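Local coordinates for protein B-agarase (Agarivorans gilvus, PDB 5Z6P) that is an agarase of glycoside hydrolase family 50, probably acting as a beta-galactosidase-type enzyme that cleaves the galactosidic bonds of agarose, at residues E605-L610 with H636-S641; G288-V293 with D659-S664; A471-D474 with R479-Q482; K510-M515 with S596-V601. All blocks are in the same frame, centred on the assembly; numbering follows the deposited sequence.

Interaction 1 of 4, residues E605-L610 with H636-S641; sequences ELKKQL and HVDVVS
K607, near the end of helix 581-609, forms a salt bridge with D638, in the turn before strand 640-643. The two side chains approach from opposite directions, and K607 NZ gives a hydrogen bond of 3.0 Å to D638 OD2. It arrives on the syn lone pair, the side of the other carboxylate oxygen. The lysine bends once, at chi2 (-56°), and then runs straight to its ammonium group; a long flexible chain suits this place, because it must cross from the helix to the turn. Each charged end has further partners. D638 OD2 also accepts from the backbone N of Y615, and K607 NZ also gives to the carbonyl of H613, so the pair ties in the chain around strand 614-615.

A water makes a second, indirect link: it accepts from K607 NZ at 2.9 Å and donates to D638 OD1, where the modelled separation of 2.5 Å is short enough to be doubtful in detail.

In the (beta/alpha)8 barrel expected of this family, both segments lie where helices turn back into strands, at the N-terminal ends of the strands, away from the end where such barrels carry their active sites.

Within the helix, K608 NZ bridges to E605 OE2 at 2.9 Å, one turn back, while R481 of helix 478-495 holds the same oxygen. Among backbone bonds, L606 O accepts from both Q609 N (3.3 Å) and L610 N (2.7 Å). The apolar side chain of L606 faces inward instead, against Y615, I504 and I506.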
loop_
_atom_site.group_PDB
_atom_site.type_symbol
_atom_site.label_atom_id
_atom_site.label_comp_id
_atom_site.label_asym_id
_atom_site.label_seq_id
_atom_site.Cartn_x
_atom_site.Cartn_y
_atom_site.Cartn_z
ATOM N N GLU A 605 0.596 1.172 28.001
ATOM C CA GLU A 605 2.016 1.467 28.034
ATOM C C GLU A 605 2.279 2.843 27.427
ATOM O O GLU A 605 3.125 3.576 27.921
ATOM C CB GLU A 605 2.819 0.382 27.309
ATOM C CG GLU A 605 2.743 -0.967 28.002
ATOM C CD GLU A 605 3.179 -0.896 29.449
ATOM O OE1 GLU A 605 4.243 -0.325 29.722
ATOM O OE2 GLU A 605 2.454 -1.393 30.315
ATOM N N LEU A 606 1.547 3.203 26.372
ATOM C CA LEU A 606 1.692 4.546 25.807
ATOM C C LEU A 606 1.323 5.609 26.847
ATOM O O LEU A 606 2.053 6.555 27.044
ATOM C CB LEU A 606 0.836 4.723 24.546
ATOM C CG LEU A 606 1.578 4.323 23.270
ATOM C CD1 LEU A 606 0.658 4.316 22.081
ATOM C CD2 LEU A 606 2.739 5.254 23.023
ATOM N N LYS A 607 0.200 5.425 27.521
ATOM C CA LYS A 607 -0.296 6.461 28.427
ATOM C C LYS A 607 0.543 6.576 29.695
ATOM O O LYS A 607 0.557 7.637 30.299
ATOM C CB LYS A 607 -1.770 6.227 28.793
ATOM C CG LYS A 607 -2.758 6.297 27.613
ATOM C CD LYS A 607 -2.689 7.621 26.834
ATOM C CE LYS A 607 -3.684 7.660 25.666
ATOM N NZ LYS A 607 -3.703 8.979 24.944
ATOM N N LYS A 608 1.270 5.520 30.079
ATOM C CA LYS A 608 2.111 5.589 31.282
ATOM C C LYS A 608 3.247 6.573 31.093
ATOM O O LYS A 608 3.689 7.204 32.044
ATOM C CB LYS A 608 2.715 4.222 31.655
ATOM C CG LYS A 608 1.749 3.178 32.270
ATOM C CD LYS A 608 2.475 1.839 32.481
ATOM C CE LYS A 608 1.512 0.687 32.712
ATOM N NZ LYS A 608 2.222 -0.555 33.117
ATOM N N GLN A 609 3.735 6.681 29.861
ATOM C CA GLN A 609 4.894 7.524 29.581
ATOM C C GLN A 609 4.527 8.775 28.780
ATOM O O GLN A 609 5.207 9.796 28.869
ATOM C CB GLN A 609 5.956 6.725 28.832
ATOM C CG GLN A 609 6.376 5.434 29.531
ATOM C CD GLN A 609 7.571 4.801 28.861
ATOM O OE1 GLN A 609 8.579 5.470 28.607
ATOM N NE2 GLN A 609 7.467 3.510 28.559
ATOM N N LEU A 610 3.449 8.692 28.013
ATOM C CA LEU A 610 3.043 9.802 27.154
ATOM C C LEU A 610 1.544 10.050 27.244
ATOM O O LEU A 610 0.834 9.920 26.255
ATOM C CB LEU A 610 3.450 9.528 25.697
ATOM C CG LEU A 610 4.949 9.480 25.428
ATOM C CD1 LEU A 610 5.265 8.906 24.039
ATOM C CD2 LEU A 610 5.537 10.874 25.576
ATOM N N HIS A 636 -9.981 1.350 22.585
ATOM C CA HIS A 636 -8.752 1.804 23.218
ATOM C C HIS A 636 -7.980 2.905 22.465
ATOM O O HIS A 636 -7.323 3.704 23.096
ATOM C CB HIS A 636 -7.825 0.595 23.470
ATOM C CG HIS A 636 -8.424 -0.445 24.367
ATOM N ND1 HIS A 636 -8.556 -0.268 25.731
ATOM C CD2 HIS A 636 -8.952 -1.668 24.104
ATOM C CE1 HIS A 636 -9.148 -1.323 26.256
ATOM N NE2 HIS A 636 -9.399 -2.187 25.293
ATOM N N VAL A 637 -8.047 2.952 21.138
ATOM C CA VAL A 637 -7.304 3.986 20.434
ATOM C C VAL A 637 -7.999 5.339 20.541
ATOM O O VAL A 637 -9.180 5.427 20.865
ATOM C CB VAL A 637 -7.089 3.638 18.942
ATOM C CG1 VAL A 637 -6.454 2.252 18.808
ATOM C CG2 VAL A 637 -8.381 3.730 18.173
ATOM N N ASP A 638 -7.247 6.398 20.282
ATOM C CA ASP A 638 -7.820 7.714 20.207
ATOM C C ASP A 638 -8.344 7.978 18.783
ATOM O O ASP A 638 -9.393 8.610 18.596
ATOM C CB ASP A 638 -6.788 8.745 20.624
ATOM C CG ASP A 638 -6.388 8.611 22.086
ATOM O OD1 ASP A 638 -7.267 8.593 22.960
ATOM O OD2 ASP A 638 -5.193 8.528 22.362
ATOM N N VAL A 639 -7.605 7.483 17.792
ATOM C CA VAL A 639 -7.985 7.595 16.395
ATOM C C VAL A 639 -7.764 6.252 15.749
ATOM O O VAL A 639 -6.717 5.637 15.965
ATOM C CB VAL A 639 -7.157 8.657 15.634
ATOM C CG1 VAL A 639 -7.577 8.714 14.162
ATOM C CG2 VAL A 639 -7.274 10.004 16.274
ATOM N N VAL A 640 -8.725 5.789 14.960
ATOM C CA VAL A 640 -8.543 4.542 14.235
ATOM C C VAL A 640 -7.863 4.843 12.893
ATOM O O VAL A 640 -8.287 5.754 12.165
ATOM C CB VAL A 640 -9.872 3.788 14.008
ATOM C CG1 VAL A 640 -9.608 2.435 13.389
ATOM C CG2 VAL A 640 -10.636 3.609 15.326
ATOM N N SER A 641 -6.790 4.107 12.592
ATOM C CA SER A 641 -6.020 4.350 11.378
ATOM C C SER A 641 -6.228 3.224 10.371
ATOM O O SER A 641 -6.232 2.040 10.736
ATOM C CB SER A 641 -4.526 4.524 11.690
ATOM O OG SER A 641 -3.973 3.459 12.444
HETATM O O HOH W 1 -6.544 9.316 25.231
#

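Interaction 2 of 4, residues G288-V293 with D659-S664; sequences GKWSLV and DIDMPS
W290 lays its indole over P663 and reaches D661 with its N-H, on a strand entered through a tight turn. G288, with phi of 74°, belongs to the short connection between the antiparallel strands 282-286 and 289-293, a backbone shape that glycine adopts easily. K289 then sends its ammonium group to the carbonyl of R762.

W290 carries the contact. P663 CD stands 3.5 Å from the centroid of the six-membered ring and only 6° off its normal, a CH-pi interaction in which the rigid proline ring meets the broad aromatic face. M662 C lies over the same face, nearer the rim. At the indole edge, NE1 donates to D661 OD1 (2.8 Å, N-H...O 154°), approaching from above the carboxylate plane. D661 leaves the preceding helix with positive phi; its CG, anti to the backbone N, brings the carboxylate round to the indole. K285 adds a cation-pi contact with W290 and a weak, long ion pair with D661.

Since P663 leads directly into strand 664-668, one of the parallel strands of the probable (beta/alpha)8 barrel, the tryptophan packs the hairpin against the N-terminal ends of these strands.

S291 points away from the second segment, and its OG donates to L292 O at 2.7 Å. L292 rests on V710, and V293 pairs with R282 of the neighbouring strand.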
loop_
_atom_site.group_PDB
_atom_site.type_symbol
_atom_site.label_atom_id
_atom_site.label_comp_id
_atom_site.label_asym_id
_atom_site.label_seq_id
_atom_site.Cartn_x
_atom_site.Cartn_y
_atom_site.Cartn_z
ATOM N N GLY A 288 -21.079 18.374 14.673
ATOM C CA GLY A 288 -21.458 17.043 14.230
ATOM C C GLY A 288 -20.432 16.251 13.426
ATOM O O GLY A 288 -20.715 15.135 12.992
ATOM N N LYS A 289 -19.249 16.808 13.205
ATOM C CA LYS A 289 -18.179 16.047 12.562
ATOM C C LYS A 289 -17.051 15.746 13.556
ATOM O O LYS A 289 -16.838 16.481 14.510
ATOM C CB LYS A 289 -17.602 16.799 11.357
ATOM C CG LYS A 289 -18.596 17.158 10.260
ATOM C CD LYS A 289 -17.927 18.086 9.246
ATOM C CE LYS A 289 -18.859 18.516 8.132
ATOM N NZ LYS A 289 -18.112 19.199 7.029
ATOM N N TRP A 290 -16.324 14.665 13.327
ATOM C CA TRP A 290 -15.103 14.454 14.066
ATOM C C TRP A 290 -14.042 15.417 13.585
ATOM O O TRP A 290 -14.006 15.791 12.424
ATOM C CB TRP A 290 -14.619 13.010 13.923
ATOM C CG TRP A 290 -15.357 12.075 14.836
ATOM C CD1 TRP A 290 -16.317 11.168 14.489
ATOM C CD2 TRP A 290 -15.209 11.984 16.257
ATOM N NE1 TRP A 290 -16.766 10.507 15.611
ATOM C CE2 TRP A 290 -16.105 10.990 16.706
ATOM C CE3 TRP A 290 -14.406 12.642 17.189
ATOM C CZ2 TRP A 290 -16.211 10.639 18.049
ATOM C CZ3 TRP A 290 -14.518 12.288 18.523
ATOM C CH2 TRP A 290 -15.417 11.298 18.940
ATOM N N SER A 291 -13.163 15.805 14.485
ATOM C CA SER A 291 -12.096 16.703 14.142
ATOM C C SER A 291 -10.906 16.453 15.041
ATOM O O SER A 291 -11.058 15.967 16.157
ATOM C CB SER A 291 -12.555 18.157 14.273
ATOM O OG SER A 291 -11.540 19.056 13.867
ATOM N N LEU A 292 -9.724 16.787 14.548
ATOM C CA LEU A 292 -8.599 17.020 15.433
ATOM C C LEU A 292 -8.650 18.493 15.892
ATOM O O LEU A 292 -9.283 19.338 15.247
ATOM C CB LEU A 292 -7.276 16.694 14.737
ATOM C CG LEU A 292 -6.948 15.205 14.488
ATOM C CD1 LEU A 292 -5.880 15.014 13.415
ATOM C CD2 LEU A 292 -6.505 14.552 15.771
ATOM N N VAL A 293 -7.995 18.781 17.009
ATOM C CA VAL A 293 -7.835 20.138 17.507
ATOM C C VAL A 293 -6.365 20.325 17.840
ATOM O O VAL A 293 -5.775 19.424 18.437
ATOM C CB VAL A 293 -8.711 20.384 18.763
ATOM C CG1 VAL A 293 -8.509 21.779 19.292
ATOM C CG2 VAL A 293 -10.178 20.130 18.457
ATOM N N ASP A 659 -21.532 3.270 12.769
ATOM C CA ASP A 659 -21.690 2.398 13.920
ATOM C C ASP A 659 -20.521 2.462 14.882
ATOM O O ASP A 659 -20.706 2.335 16.078
ATOM C CB ASP A 659 -21.868 0.956 13.468
ATOM C CG ASP A 659 -23.078 0.768 12.611
ATOM O OD1 ASP A 659 -24.107 1.381 12.931
ATOM O OD2 ASP A 659 -23.001 0.010 11.623
ATOM N N ILE A 660 -19.314 2.639 14.349
ATOM C CA ILE A 660 -18.108 2.715 15.167
ATOM C C ILE A 660 -18.006 4.098 15.794
ATOM O O ILE A 660 -17.676 4.233 16.967
ATOM C CB ILE A 660 -16.834 2.424 14.323
ATOM C CG1 ILE A 660 -16.903 1.032 13.687
ATOM C CG2 ILE A 660 -15.581 2.616 15.136
ATOM C CD1 ILE A 660 -17.026 -0.107 14.677
ATOM N N ASP A 661 -18.307 5.113 14.984
ATOM C CA ASP A 661 -18.322 6.514 15.396
ATOM C C ASP A 661 -17.052 6.921 16.132
ATOM O O ASP A 661 -17.094 7.476 17.233
ATOM C CB ASP A 661 -19.566 6.818 16.263
ATOM C CG ASP A 661 -19.691 8.306 16.613
ATOM O OD1 ASP A 661 -19.178 9.144 15.848
ATOM O OD2 ASP A 661 -20.254 8.636 17.674
ATOM N N MET A 662 -15.916 6.631 15.500
ATOM C CA MET A 662 -14.608 7.053 15.984
ATOM C C MET A 662 -13.985 8.016 14.975
ATOM O O MET A 662 -14.198 7.859 13.777
ATOM C CB MET A 662 -13.677 5.833 16.198
ATOM C CG MET A 662 -14.003 4.996 17.434
ATOM S SD MET A 662 -13.569 5.844 18.947
ATOM C CE MET A 662 -11.790 5.649 18.931
ATOM N N PRO A 663 -13.211 9.009 15.453
ATOM C CA PRO A 663 -12.386 9.747 14.500
ATOM C C PRO A 663 -11.395 8.793 13.846
ATOM O O PRO A 663 -10.851 7.902 14.521
ATOM C CB PRO A 663 -11.676 10.772 15.364
ATOM C CG PRO A 663 -11.620 10.149 16.713
ATOM C CD PRO A 663 -12.853 9.318 16.845
ATOM N N SER A 664 -11.201 8.960 12.542
ATOM C CA SER A 664 -10.415 8.028 11.747
ATOM C C SER A 664 -9.362 8.778 10.931
ATOM O O SER A 664 -9.508 9.985 10.675
ATOM C CB SER A 664 -11.322 7.218 10.818
ATOM O OG SER A 664 -12.382 6.605 11.537
#

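Interaction 3 of 4, residues A471-D474 with R479-Q482; sequences ALPD and RFRQ
P473 and F480 meet obliquely, the two rings at a slant. P473 CB is 3.6 Å from F480 CD1, and P473 CG lies 3.7 Å from F480 CE1, so two neighbouring ring methylenes run alongside two neighbouring aromatic carbons. The phenylalanine gets there by placing CG anti to its backbone N (chi1 171°), which swings the ring off helix 478-495 toward the short strand 472-473. Both residues suit a buried seam: proline gives a compact apolar surface on an extended backbone, and phenylalanine is a large apolar group that reaches from the strand to V601 and V602 of helix 581-609 and to I455.

D474 contributes through its main chain. Its carbonyl O comes within 3.7 Å of F480 CB, whereas its CB points away from the helix. The carboxylate is occupied there: OD1 accepts from the backbone N of F476, two residues on, as in an Asx turn, and also bonds to T538 OG1. The bond to F476 N is consistent with aspartate fixing the turn that leads toward the helix.

On the helix, the charged neighbours of F480 turn elsewhere. R479 pairs with D460 and D477, and R481 reaches E605 and Q604 of helix 581-609, leaving the inward position to the aromatic ring.

Strand 472-473 pairs antiparallel with strand 461-462, and the chain then passes into helix 478-495, which is followed by strand 501-506. This is consistent with a small two-stranded excursion in a connection leading into one of the outer helices of a (beta/alpha)8 barrel, folded back onto the first turn of that helix.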
loop_
_atom_site.group_PDB
_atom_site.type_symbol
_atom_site.label_atom_id
_atom_site.label_comp_id
_atom_site.label_asym_id
_atom_site.label_seq_id
_atom_site.Cartn_x
_atom_site.Cartn_y
_atom_site.Cartn_z
ATOM N N ALA A 471 3.031 -13.706 11.843
ATOM C CA ALA A 471 2.442 -13.940 13.142
ATOM C C ALA A 471 2.232 -12.633 13.905
ATOM O O ALA A 471 2.914 -11.642 13.668
ATOM C CB ALA A 471 3.314 -14.878 13.935
ATOM N N LEU A 472 1.269 -12.642 14.814
ATOM C CA LEU A 472 0.946 -11.475 15.626
ATOM C C LEU A 472 1.381 -11.732 17.063
ATOM O O LEU A 472 1.536 -12.871 17.468
ATOM C CB LEU A 472 -0.558 -11.164 15.570
ATOM C CG LEU A 472 -1.166 -10.683 14.251
ATOM C CD1 LEU A 472 -1.483 -11.819 13.330
ATOM C CD2 LEU A 472 -2.407 -9.869 14.516
ATOM N N PRO A 473 1.578 -10.672 17.840
ATOM C CA PRO A 473 1.992 -10.974 19.210
ATOM C C PRO A 473 0.858 -11.589 20.043
ATOM O O PRO A 473 -0.306 -11.364 19.740
ATOM C CB PRO A 473 2.405 -9.608 19.757
ATOM C CG PRO A 473 1.700 -8.621 18.895
ATOM C CD PRO A 473 1.636 -9.234 17.536
ATOM N N ASP A 474 1.216 -12.386 21.047
ATOM C CA ASP A 474 0.257 -12.850 22.055
ATOM C C ASP A 474 0.275 -11.838 23.188
ATOM O O ASP A 474 1.197 -11.837 23.969
ATOM C CB ASP A 474 0.637 -14.254 22.557
ATOM C CG ASP A 474 -0.443 -14.889 23.422
ATOM O OD1 ASP A 474 -1.172 -14.162 24.107
ATOM O OD2 ASP A 474 -0.550 -16.131 23.412
ATOM N N ARG A 479 5.765 -10.797 28.459
ATOM C CA ARG A 479 6.860 -10.258 27.671
ATOM C C ARG A 479 6.371 -9.223 26.638
ATOM O O ARG A 479 7.063 -8.269 26.374
ATOM C CB ARG A 479 7.636 -11.379 26.974
ATOM C CG ARG A 479 8.556 -12.164 27.916
ATOM C CD ARG A 479 9.307 -13.231 27.133
ATOM N NE ARG A 479 8.387 -14.249 26.649
ATOM C CZ ARG A 479 8.744 -15.279 25.892
ATOM N NH1 ARG A 479 7.838 -16.158 25.504
ATOM N NH2 ARG A 479 10.009 -15.431 25.523
ATOM N N PHE A 480 5.184 -9.410 26.077
ATOM C CA PHE A 480 4.677 -8.451 25.095
ATOM C C PHE A 480 4.600 -7.047 25.699
ATOM O O PHE A 480 5.052 -6.078 25.092
ATOM C CB PHE A 480 3.300 -8.843 24.553
ATOM C CG PHE A 480 2.675 -7.771 23.699
ATOM C CD1 PHE A 480 3.233 -7.447 22.467
ATOM C CD2 PHE A 480 1.566 -7.048 24.143
ATOM C CE1 PHE A 480 2.692 -6.458 21.692
ATOM C CE2 PHE A 480 1.030 -6.042 23.378
ATOM C CZ PHE A 480 1.579 -5.754 22.141
ATOM N N ARG A 481 4.054 -6.965 26.910
ATOM C CA ARG A 481 3.909 -5.700 27.617
ATOM C C ARG A 481 5.272 -5.031 27.816
ATOM O O ARG A 481 5.419 -3.838 27.588
ATOM C CB ARG A 481 3.205 -5.889 28.978
ATOM C CG ARG A 481 2.907 -4.564 29.655
ATOM C CD ARG A 481 2.249 -4.710 31.037
ATOM N NE ARG A 481 0.841 -5.065 30.972
ATOM C CZ ARG A 481 -0.148 -4.203 30.753
ATOM N NH1 ARG A 481 0.110 -2.914 30.568
ATOM N NH2 ARG A 481 -1.402 -4.628 30.742
ATOM N N GLN A 482 6.274 -5.817 28.209
ATOM C CA GLN A 482 7.622 -5.286 28.364
ATOM C C GLN A 482 8.184 -4.747 27.047
ATOM O O GLN A 482 8.881 -3.747 27.049
ATOM C CB GLN A 482 8.578 -6.344 28.927
ATOM C CG GLN A 482 8.245 -6.768 30.324
ATOM C CD GLN A 482 8.076 -5.580 31.228
ATOM O OE1 GLN A 482 9.010 -4.830 31.444
ATOM N NE2 GLN A 482 6.864 -5.377 31.725
#

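Interaction 4 of 4, residues K510-M515 with S596-V601; sequences KSWGRM and SEYFRV
W512 drives the rim of its six-membered ring toward the face of Y598, an edge-to-face pair with centroids 5.4 Å apart and planes at 70°. The leading atom, W512 CH2, comes 3.7 Å from Y598 CD2. The F599 side chain points at W512 from the facing direction, its CZ 3.9 Å from W512 CZ2; these planes are nearer parallel, at 25°, but slid so far apart that the rings barely overlap. Y598 sets CG anti to its N (chi1 166°) whereas F599 keeps CG beside its N, which brings the rings of two consecutive residues to the broad indole. K510 joins with its aliphatic part, CE lying 3.7 Å from Y598 OH.

Further out, K510 CB sits over one face of the indole, and F620 meets W512 with its ring. Y598 CD2 stands over the centre of the F599 ring. Y598 OH hydrogen-bonds to D507 OD2, satisfying the buried phenol. R600 grips E597 side-on, NE to OE1 and NH2 to OE2, each at 3.0 Å.

W512 is held between strand 472-473 (L472), helix 627-634 (V629) and the aromatic face of helix 581-609, where P473 also touches Y598 and A633 touches F599.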
loop_
_atom_site.group_PDB
_atom_site.type_symbol
_atom_site.label_atom_id
_atom_site.label_comp_id
_atom_site.label_asym_id
_atom_site.label_seq_id
_atom_site.Cartn_x
_atom_site.Cartn_y
_atom_site.Cartn_z
ATOM N N LYS A 510 -0.949 -5.446 10.382
ATOM C CA LYS A 510 -0.884 -6.832 10.844
ATOM C C LYS A 510 -1.934 -7.690 10.110
ATOM O O LYS A 510 -2.934 -7.169 9.612
ATOM C CB LYS A 510 -1.078 -6.912 12.367
ATOM C CG LYS A 510 0.027 -6.258 13.164
ATOM C CD LYS A 510 -0.108 -6.538 14.666
ATOM C CE LYS A 510 0.990 -5.834 15.472
ATOM N NZ LYS A 510 2.373 -6.240 15.049
ATOM N N SER A 511 -1.703 -9.000 10.046
ATOM C CA SER A 511 -2.648 -9.917 9.407
ATOM C C SER A 511 -3.807 -10.320 10.335
ATOM O O SER A 511 -3.872 -11.460 10.787
ATOM C CB SER A 511 -1.910 -11.168 8.916
ATOM O OG SER A 511 -0.993 -10.851 7.885
ATOM N N TRP A 512 -4.724 -9.391 10.608
ATOM C CA TRP A 512 -5.765 -9.617 11.632
ATOM C C TRP A 512 -6.833 -10.600 11.170
ATOM O O TRP A 512 -7.635 -11.086 11.973
ATOM C CB TRP A 512 -6.455 -8.307 12.023
ATOM C CG TRP A 512 -5.619 -7.311 12.737
ATOM C CD1 TRP A 512 -5.068 -6.161 12.219
ATOM C CD2 TRP A 512 -5.231 -7.357 14.114
ATOM N NE1 TRP A 512 -4.391 -5.481 13.202
ATOM C CE2 TRP A 512 -4.460 -6.198 14.364
ATOM C CE3 TRP A 512 -5.452 -8.274 15.154
ATOM C CZ2 TRP A 512 -3.928 -5.925 15.626
ATOM C CZ3 TRP A 512 -4.925 -7.996 16.401
ATOM C CH2 TRP A 512 -4.176 -6.833 16.628
ATOM N N GLY A 513 -6.856 -10.864 9.869
ATOM C CA GLY A 513 -7.881 -11.687 9.271
ATOM C C GLY A 513 -8.481 -11.013 8.041
ATOM O O GLY A 513 -8.936 -9.875 8.099
ATOM N N ARG A 514 -8.470 -11.720 6.920
ATOM C CA ARG A 514 -8.979 -11.175 5.670
ATOM C C ARG A 514 -10.426 -11.579 5.435
ATOM O O ARG A 514 -10.748 -12.768 5.344
ATOM C CB ARG A 514 -8.108 -11.635 4.498
ATOM C CG ARG A 514 -8.553 -11.113 3.140
ATOM C CD ARG A 514 -7.711 -11.738 2.038
ATOM N NE ARG A 514 -7.996 -11.132 0.742
ATOM C CZ ARG A 514 -7.073 -10.580 -0.035
ATOM N NH1 ARG A 514 -5.800 -10.575 0.348
ATOM N NH2 ARG A 514 -7.418 -10.042 -1.194
ATOM N N MET A 515 -11.301 -10.585 5.343
ATOM C CA MET A 515 -12.720 -10.853 5.131
ATOM C C MET A 515 -12.945 -11.537 3.783
ATOM O O MET A 515 -12.137 -11.361 2.868
ATOM C CB MET A 515 -13.526 -9.564 5.197
ATOM C CG MET A 515 -13.510 -8.895 6.549
ATOM S SD MET A 515 -14.693 -7.565 6.638
ATOM C CE MET A 515 -13.858 -6.310 5.685
ATOM N N SER A 596 -8.670 -7.039 21.402
ATOM C CA SER A 596 -8.927 -6.026 22.440
ATOM C C SER A 596 -7.772 -5.927 23.437
ATOM O O SER A 596 -7.411 -4.832 23.869
ATOM C CB SER A 596 -10.235 -6.315 23.188
ATOM O OG SER A 596 -11.347 -6.217 22.326
ATOM N N GLU A 597 -7.185 -7.071 23.790
ATOM C CA GLU A 597 -6.052 -7.069 24.702
ATOM C C GLU A 597 -4.785 -6.497 24.061
ATOM O O GLU A 597 -4.022 -5.848 24.736
ATOM C CB GLU A 597 -5.760 -8.482 25.222
ATOM C CG GLU A 597 -4.707 -8.534 26.334
ATOM C CD GLU A 597 -5.190 -7.963 27.683
ATOM O OE1 GLU A 597 -6.344 -7.507 27.794
ATOM O OE2 GLU A 597 -4.403 -7.972 28.645
ATOM N N TYR A 598 -4.548 -6.750 22.774
ATOM C CA TYR A 598 -3.429 -6.081 22.110
ATOM C C TYR A 598 -3.592 -4.551 22.256
ATOM O O TYR A 598 -2.690 -3.853 22.694
ATOM C CB TYR A 598 -3.332 -6.468 20.626
ATOM C CG TYR A 598 -2.416 -5.554 19.802
ATOM C CD1 TYR A 598 -1.052 -5.798 19.704
ATOM C CD2 TYR A 598 -2.932 -4.452 19.124
ATOM C CE1 TYR A 598 -0.211 -4.947 18.947
ATOM C CE2 TYR A 598 -2.127 -3.612 18.379
ATOM C CZ TYR A 598 -0.766 -3.853 18.285
ATOM O OH TYR A 598 0.005 -2.990 17.544
ATOM N N PHE A 599 -4.764 -4.041 21.899
ATOM C CA PHE A 599 -4.957 -2.602 21.906
ATOM C C PHE A 599 -4.944 -2.046 23.327
ATOM O O PHE A 599 -4.472 -0.930 23.533
ATOM C CB PHE A 599 -6.245 -2.230 21.166
ATOM C CG PHE A 599 -6.167 -2.448 19.671
ATOM C CD1 PHE A 599 -5.326 -1.670 18.885
ATOM C CD2 PHE A 599 -6.936 -3.419 19.054
ATOM C CE1 PHE A 599 -5.246 -1.860 17.507
ATOM C CE2 PHE A 599 -6.849 -3.631 17.676
ATOM C CZ PHE A 599 -5.996 -2.835 16.903
ATOM N N ARG A 600 -5.419 -2.832 24.297
ATOM C CA ARG A 600 -5.433 -2.406 25.703
ATOM C C ARG A 600 -4.017 -2.253 26.234
ATOM O O ARG A 600 -3.691 -1.252 26.882
ATOM C CB ARG A 600 -6.227 -3.399 26.595
ATOM C CG ARG A 600 -6.431 -2.940 28.059
ATOM C CD ARG A 600 -7.209 -3.975 28.957
ATOM N NE ARG A 600 -6.293 -5.010 29.428
ATOM C CZ ARG A 600 -5.602 -4.952 30.563
ATOM N NH1 ARG A 600 -5.745 -3.931 31.395
ATOM N NH2 ARG A 600 -4.770 -5.930 30.871
ATOM N N VAL A 601 -3.169 -3.244 25.958
ATOM C CA VAL A 601 -1.811 -3.226 26.497
ATOM C C VAL A 601 -1.010 -2.072 25.879
ATOM O O VAL A 601 -0.367 -1.309 26.599
ATOM C CB VAL A 601 -1.071 -4.567 26.272
ATOM C CG1 VAL A 601 0.374 -4.431 26.638
ATOM C CG2 VAL A 601 -1.730 -5.698 27.096
#

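Overall arrangement
Interactions 1 and 4 share helix 581-609: interaction 4 uses a buried aromatic stretch, interaction 1 a surface charge pair nearer its end. Interaction 3 is also buried and apolar and adjoins interaction 4, with F480 CZ 3.6 Å from Y598 CD1. A salt bridge between helices 478-495 and 581-609 joins interaction 3 to interaction 1, so charge pairing at the surface borders the apolar packing of the core. Interaction 2, partly buried, mixes ring packing with a hydrogen bond. It touches interaction 1 where V640 N probably hydrogen-bonds to P663 O, linking strand 640-643 to the residue just before strand 664-668, its neighbour in the sheet, but lies about 18 Å from interaction 3 at the nearest atoms.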